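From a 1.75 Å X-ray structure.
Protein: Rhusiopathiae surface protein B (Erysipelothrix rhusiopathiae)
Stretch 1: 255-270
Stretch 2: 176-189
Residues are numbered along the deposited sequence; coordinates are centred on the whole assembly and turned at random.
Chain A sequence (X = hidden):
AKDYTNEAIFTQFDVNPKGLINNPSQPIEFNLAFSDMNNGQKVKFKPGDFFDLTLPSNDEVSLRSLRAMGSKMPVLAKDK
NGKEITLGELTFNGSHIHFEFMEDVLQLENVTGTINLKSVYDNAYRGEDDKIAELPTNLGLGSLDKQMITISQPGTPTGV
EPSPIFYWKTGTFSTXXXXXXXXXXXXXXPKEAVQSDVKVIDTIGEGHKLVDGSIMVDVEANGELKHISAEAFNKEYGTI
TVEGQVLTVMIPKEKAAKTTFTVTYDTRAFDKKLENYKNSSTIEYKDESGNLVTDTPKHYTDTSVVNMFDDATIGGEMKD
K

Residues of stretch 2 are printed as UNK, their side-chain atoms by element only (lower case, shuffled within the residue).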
# COMPACT_ATOMS: atom_id res chain seq x y z
N LYS A 255 -7.78 32.60 8.34
CA LYS A 255 -8.43 31.45 7.73
C LYS A 255 -8.08 30.14 8.43
O LYS A 255 -8.87 29.20 8.46
CB LYS A 255 -8.07 31.37 6.24
CG LYS A 255 -8.66 32.50 5.41
CD LYS A 255 -10.19 32.57 5.54
CE LYS A 255 -10.79 33.61 4.60
NZ LYS A 255 -10.20 34.96 4.84
N ALA A 256 -6.89 30.08 9.00
CA ALA A 256 -6.42 28.89 9.69
C ALA A 256 -7.03 28.78 11.08
O ALA A 256 -7.23 27.68 11.60
CB ALA A 256 -4.89 28.91 9.80
N ALA A 257 -7.36 29.93 11.66
CA ALA A 257 -7.94 29.98 13.00
C ALA A 257 -9.08 29.00 13.26
O ALA A 257 -10.09 28.99 12.54
CB ALA A 257 -8.41 31.40 13.30
N LYS A 258 -8.91 28.19 14.29
CA LYS A 258 -9.90 27.21 14.73
C LYS A 258 -10.49 26.36 13.61
O LYS A 258 -11.64 25.92 13.69
CB LYS A 258 -11.00 27.94 15.49
CG LYS A 258 -10.46 28.84 16.59
CD LYS A 258 -11.54 29.67 17.26
CE LYS A 258 -10.94 30.56 18.34
NZ LYS A 258 -11.97 31.40 19.03
N THR A 259 -9.71 26.11 12.57
CA THR A 259 -10.19 25.33 11.44
C THR A 259 -9.21 24.23 11.05
O THR A 259 -8.00 24.46 10.98
CB THR A 259 -10.42 26.24 10.21
OG1 THR A 259 -11.40 27.24 10.55
CG2 THR A 259 -10.93 25.43 9.03
N THR A 260 -9.74 23.03 10.82
CA THR A 260 -8.92 21.89 10.42
C THR A 260 -8.99 21.75 8.91
O THR A 260 -10.08 21.71 8.32
CB THR A 260 -9.43 20.58 11.05
OG1 THR A 260 -9.34 20.66 12.47
CG2 THR A 260 -8.59 19.40 10.57
N PHE A 261 -7.82 21.66 8.28
CA PHE A 261 -7.74 21.51 6.83
C PHE A 261 -7.09 20.18 6.51
O PHE A 261 -5.96 19.92 6.93
CB PHE A 261 -6.90 22.64 6.22
CG PHE A 261 -7.50 24.00 6.39
CD1 PHE A 261 -8.44 24.48 5.48
CD2 PHE A 261 -7.14 24.80 7.47
CE1 PHE A 261 -9.01 25.75 5.64
CE2 PHE A 261 -7.70 26.06 7.64
CZ PHE A 261 -8.64 26.53 6.73
N THR A 262 -7.80 19.34 5.78
CA THR A 262 -7.27 18.05 5.39
C THR A 262 -7.06 18.08 3.89
O THR A 262 -8.01 17.96 3.12
CB THR A 262 -8.24 16.91 5.74
OG1 THR A 262 -8.58 16.98 7.14
CG2 THR A 262 -7.61 15.56 5.46
N VAL A 263 -5.81 18.27 3.49
CA VAL A 263 -5.46 18.31 2.07
C VAL A 263 -5.15 16.89 1.61
O VAL A 263 -4.29 16.22 2.16
CB VAL A 263 -4.20 19.19 1.83
CG1 VAL A 263 -3.83 19.19 0.36
CG2 VAL A 263 -4.47 20.62 2.30
N THR A 264 -5.87 16.43 0.58
CA THR A 264 -5.65 15.10 0.06
C THR A 264 -5.23 15.17 -1.41
O THR A 264 -5.56 16.12 -2.11
CB THR A 264 -6.92 14.22 0.17
OG1 THR A 264 -8.00 14.83 -0.55
CG2 THR A 264 -7.32 14.06 1.63
N TYR A 265 -4.47 14.18 -1.84
CA TYR A 265 -4.01 14.12 -3.22
C TYR A 265 -3.46 12.74 -3.51
O TYR A 265 -3.24 11.94 -2.59
CB TYR A 265 -2.92 15.17 -3.50
CG TYR A 265 -1.65 14.99 -2.71
CD1 TYR A 265 -1.53 15.51 -1.41
CD2 TYR A 265 -0.56 14.31 -3.25
CE1 TYR A 265 -0.35 15.35 -0.68
CE2 TYR A 265 0.62 14.14 -2.52
CZ TYR A 265 0.72 14.66 -1.24
OH TYR A 265 1.87 14.50 -0.50
N ASP A 266 -3.25 12.46 -4.79
CA ASP A 266 -2.72 11.16 -5.20
C ASP A 266 -1.39 11.32 -5.91
O ASP A 266 -1.09 12.37 -6.48
CB ASP A 266 -3.67 10.46 -6.18
CG ASP A 266 -5.09 10.34 -5.65
OD1 ASP A 266 -5.28 10.37 -4.42
OD2 ASP A 266 -6.01 10.20 -6.48
N THR A 267 -0.59 10.27 -5.87
CA THR A 267 0.66 10.26 -6.61
C THR A 267 0.63 8.96 -7.41
O THR A 267 -0.15 8.06 -7.11
CB THR A 267 1.91 10.27 -5.71
OG1 THR A 267 2.00 9.06 -4.96
CG2 THR A 267 1.88 11.48 -4.79
N ARG A 268 1.45 8.89 -8.44
CA ARG A 268 1.49 7.73 -9.31
C ARG A 268 2.93 7.26 -9.45
O ARG A 268 3.81 8.05 -9.80
CB ARG A 268 0.90 8.10 -10.67
CG ARG A 268 0.84 6.98 -11.69
CD ARG A 268 -0.16 7.36 -12.78
NE ARG A 268 -1.49 7.53 -12.20
CZ ARG A 268 -2.51 8.12 -12.80
NH1 ARG A 268 -2.38 8.63 -14.02
NH2 ARG A 268 -3.67 8.23 -12.15
N ALA A 269 3.16 5.98 -9.17
CA ALA A 269 4.49 5.41 -9.28
C ALA A 269 4.91 5.29 -10.74
O ALA A 269 4.10 4.93 -11.59
CB ALA A 269 4.52 4.04 -8.60
N PHE A 270 6.17 5.61 -11.03
CA PHE A 270 6.69 5.47 -12.38
C PHE A 270 7.94 4.60 -12.34
O PHE A 270 8.37 4.07 -13.37
CB PHE A 270 6.98 6.84 -13.01
CG PHE A 270 8.02 7.65 -12.31
CD1 PHE A 270 9.37 7.34 -12.43
CD2 PHE A 270 7.65 8.75 -11.54
CE1 PHE A 270 10.34 8.12 -11.80
CE2 PHE A 270 8.60 9.53 -10.91
CZ PHE A 270 9.95 9.22 -11.04
N UNK A 176 -8.05 1.44 -5.72
CA UNK A 176 -8.96 1.82 -6.80
C UNK A 176 -8.20 2.07 -8.11
O UNK A 176 -8.74 1.88 -9.19
o UNK A 176 -11.51 5.53 -6.53
c UNK A 176 -10.26 5.52 -6.51
c UNK A 176 -9.55 4.33 -7.16
o UNK A 176 -9.62 6.43 -5.92
c UNK A 176 -9.78 3.04 -6.38
N UNK A 177 -6.95 2.49 -8.01
CA UNK A 177 -6.13 2.73 -9.19
C UNK A 177 -4.78 2.07 -8.96
O UNK A 177 -3.98 2.54 -8.14
c UNK A 177 -5.19 4.43 -10.76
c UNK A 177 -7.24 4.98 -9.44
c UNK A 177 -5.91 4.24 -9.45
N UNK A 178 -4.53 0.97 -9.66
CA UNK A 178 -3.29 0.22 -9.51
C UNK A 178 -2.05 1.05 -9.85
O UNK A 178 -1.92 1.57 -10.96
c UNK A 178 -2.10 -1.91 -10.18
n UNK A 178 -0.31 -3.17 -10.38
c UNK A 178 -0.60 -3.11 -9.09
n UNK A 178 -1.68 -2.35 -8.95
c UNK A 178 -1.23 -2.43 -11.08
c UNK A 178 -3.31 -1.05 -10.36
N UNK A 179 -1.15 1.16 -8.88
CA UNK A 179 0.07 1.91 -9.08
C UNK A 179 0.01 3.30 -8.47
O UNK A 179 1.02 4.01 -8.42
N UNK A 180 -1.17 3.69 -8.01
CA UNK A 180 -1.36 5.00 -7.39
C UNK A 180 -1.33 4.89 -5.87
O UNK A 180 -1.48 3.81 -5.31
o UNK A 180 -3.52 7.11 -9.50
c UNK A 180 -2.70 5.61 -7.84
o UNK A 180 -1.67 6.02 -9.96
c UNK A 180 -2.62 6.29 -9.20
N UNK A 181 -1.12 6.03 -5.22
CA UNK A 181 -1.06 6.13 -3.77
C UNK A 181 -1.87 7.34 -3.33
O UNK A 181 -1.94 8.34 -4.04
c UNK A 181 0.40 6.28 -3.31
s UNK A 181 3.03 5.25 -3.51
c UNK A 181 3.25 5.67 -5.25
c UNK A 181 1.23 5.03 -3.50
N UNK A 182 -2.50 7.25 -2.16
CA UNK A 182 -3.31 8.35 -1.65
C UNK A 182 -2.61 8.98 -0.46
O UNK A 182 -2.02 8.27 0.36
o UNK A 182 -5.52 7.60 -3.45
n UNK A 182 -5.86 5.88 -2.04
c UNK A 182 -5.39 7.09 -2.34
c UNK A 182 -4.69 7.84 -1.23
N UNK A 183 -2.68 10.30 -0.36
CA UNK A 183 -2.02 11.01 0.73
C UNK A 183 -2.92 11.99 1.47
O UNK A 183 -3.88 12.51 0.90
c UNK A 183 1.76 9.38 -1.23
c UNK A 183 -0.78 11.73 0.21
c UNK A 183 3.52 8.50 0.09
c UNK A 183 1.93 10.05 1.09
c UNK A 183 1.26 10.13 -0.14
c UNK A 183 2.88 8.56 -1.13
c UNK A 183 -0.04 10.52 -1.91
c UNK A 183 0.11 10.85 -0.60
c UNK A 183 3.05 9.23 1.19
n UNK A 183 0.94 9.64 -2.30
N UNK A 184 -2.57 12.26 2.73
CA UNK A 184 -3.33 13.16 3.59
C UNK A 184 -2.43 14.12 4.36
O UNK A 184 -1.51 13.68 5.04
c UNK A 184 -4.49 8.15 2.68
c UNK A 184 -5.27 11.58 4.13
c UNK A 184 -4.12 12.38 4.64
c UNK A 184 -6.54 9.91 3.22
c UNK A 184 -5.82 7.82 2.37
c UNK A 184 -6.58 11.95 4.13
n UNK A 184 -7.35 10.95 3.59
c UNK A 184 -4.17 9.37 3.27
c UNK A 184 -6.85 8.68 2.63
c UNK A 184 -5.21 10.27 3.55
N UNK A 185 -2.70 15.42 4.25
CA UNK A 185 -1.97 16.42 5.02
C UNK A 185 -3.01 16.92 6.03
O UNK A 185 -3.96 17.60 5.67
c UNK A 185 -0.17 18.59 2.28
c UNK A 185 0.51 16.38 3.25
c UNK A 185 -1.49 17.59 4.14
c UNK A 185 -0.66 17.27 2.90
N UNK A 186 -2.83 16.57 7.30
CA UNK A 186 -3.78 16.97 8.34
C UNK A 186 -3.30 18.23 9.05
O UNK A 186 -2.44 18.17 9.93
c UNK A 186 -3.95 15.82 9.33
o UNK A 186 -5.45 14.29 8.28
n UNK A 186 -3.30 13.68 8.42
c UNK A 186 -4.30 14.52 8.64
N UNK A 187 -3.88 19.37 8.68
CA UNK A 187 -3.49 20.66 9.23
C UNK A 187 -4.44 21.23 10.27
O UNK A 187 -5.62 21.44 10.01
c UNK A 187 -2.35 21.97 5.75
c UNK A 187 -2.71 22.98 8.66
c UNK A 187 -2.44 21.11 7.00
c UNK A 187 -3.32 21.70 8.11
N UNK A 188 -3.89 21.49 11.45
CA UNK A 188 -4.64 22.05 12.56
C UNK A 188 -5.83 21.21 13.02
O UNK A 188 -6.97 21.68 13.05
n UNK A 188 -5.96 25.48 13.26
c UNK A 188 -5.12 23.46 12.22
c UNK A 188 -5.49 24.26 13.45
o UNK A 188 -5.34 23.76 14.57
N UNK A 189 -5.55 19.96 13.39
CA UNK A 189 -6.59 19.07 13.90
C UNK A 189 -7.13 19.64 15.22
O UNK A 189 -8.34 19.58 15.47
o UNK A 189 -5.82 16.95 12.96
c UNK A 189 -6.03 17.66 14.16
O HOH W 1 -5.71 7.75 -8.16
O HOH W 2 -7.25 16.05 9.14

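Position 176 has three side-chain carbons in a row, the third carrying two oxygens, and reaches nothing on stretch 1: Glu176, whose charge suits an exposed site. At 177 a single carbon carries two more, near the Arg268 guanidinium. This is Val177, whose CA-to-CB bond points toward stretch 1 and whose CG1 lies 4.3 Å from Arg268 NH2. Position 178, out of reach of stretch 1, bears one carbon and a five-membered ring of three carbons and two nitrogens: His178, a polar ring suited to exposure.

Position 179 has no side-chain atoms; its backbone meets Ala269. It is Gly179. Its phi of 100° and psi of -9° would jam a CB against the preceding carbonyl, so glycine suits this type II turn, which runs from Val177 to position 180. Gly179 O accepts a hydrogen bond from Ala269 N at 3.0 Å.

At 180, two carbons end in two oxygens, facing the guanidinium of Arg268. The residue is Asp180, and its two oxygens match NE and NH2 of Arg268: Arg268 NE to OD1 of Asp180 is 2.7 Å, and Arg268 NH2 to OD2 of Asp180 is 2.9 Å, a salt bridge. Position 181 is an unbranched chain of two carbons, a sulfur and a carbon, touching Thr267 and Ala269, hence Met181; its flexible thioether brings CE to 3.9 Å from Ala269 CB.

Position 182 has two carbons, the second carrying one oxygen and one nitrogen, beside the Asp266 carboxylate. It is Asn182, a polar residue suited to this partly exposed face.

At 183, one carbon leads to fused five- and six-membered rings of eight carbons and one nitrogen, touching Tyr265 and Thr267: Trp183. The indole suits the place because NE1 donates to Thr267 OG1 at 2.9 Å. The side chain's first carbon, CB of Trp183, sits over the Tyr265 ring face, 3.6 Å from Tyr265 CZ. The rings are nearly parallel but slid apart, barely overlapping. Position 184 has the same atoms, against Thr262 and Thr264. Trp184 turns to the opposite face; its CD1 lies 3.4 Å from Thr264 CG2 and its ring edge meets Thr262 CG2.

Position 185 has four carbons forked at the second, packed on Val263 and Tyr265: Leu185, whose branched apolar chain fills a buried face, CB lying 3.9 Å from Val263 CB. Position 186 repeats the two-carbon amide beside Thr262: Asn186, whose OD1 accepts from a water 2.7 Å away; that water's O is 2.6 Å from Thr262 OG1. At 187, four carbons fork at the first, one arm two carbons long, against Phe261 and Val263. This is Ile187, apolar like its buried surroundings, with CB 4.2 Å from Phe261 CB.

Position 188, another two-carbon amide, reaches Ala256: Asn188. Its ND2 donates a weak bond to Ala256 O at 3.0 Å, and Asn188 O accepts from Thr260 OG1 at 2.6 Å. Position 189 carries one carbon and one oxygen near Thr260, its CA-to-CB bond pointing away: Ser189, small and polar in a partly exposed loop.

The contact is an antiparallel strand pair, with paired backbone hydrogen bonds from Phe261–Ile187 to Thr267–Met181. Phe261, Val263 and Tyr265 pack with Ile187, Leu185 and Trp183 on a buried face; the other carries the salt bridge and water-linked polar groups.

Stretch 2 176-189: EVHGDMNWWLNINS
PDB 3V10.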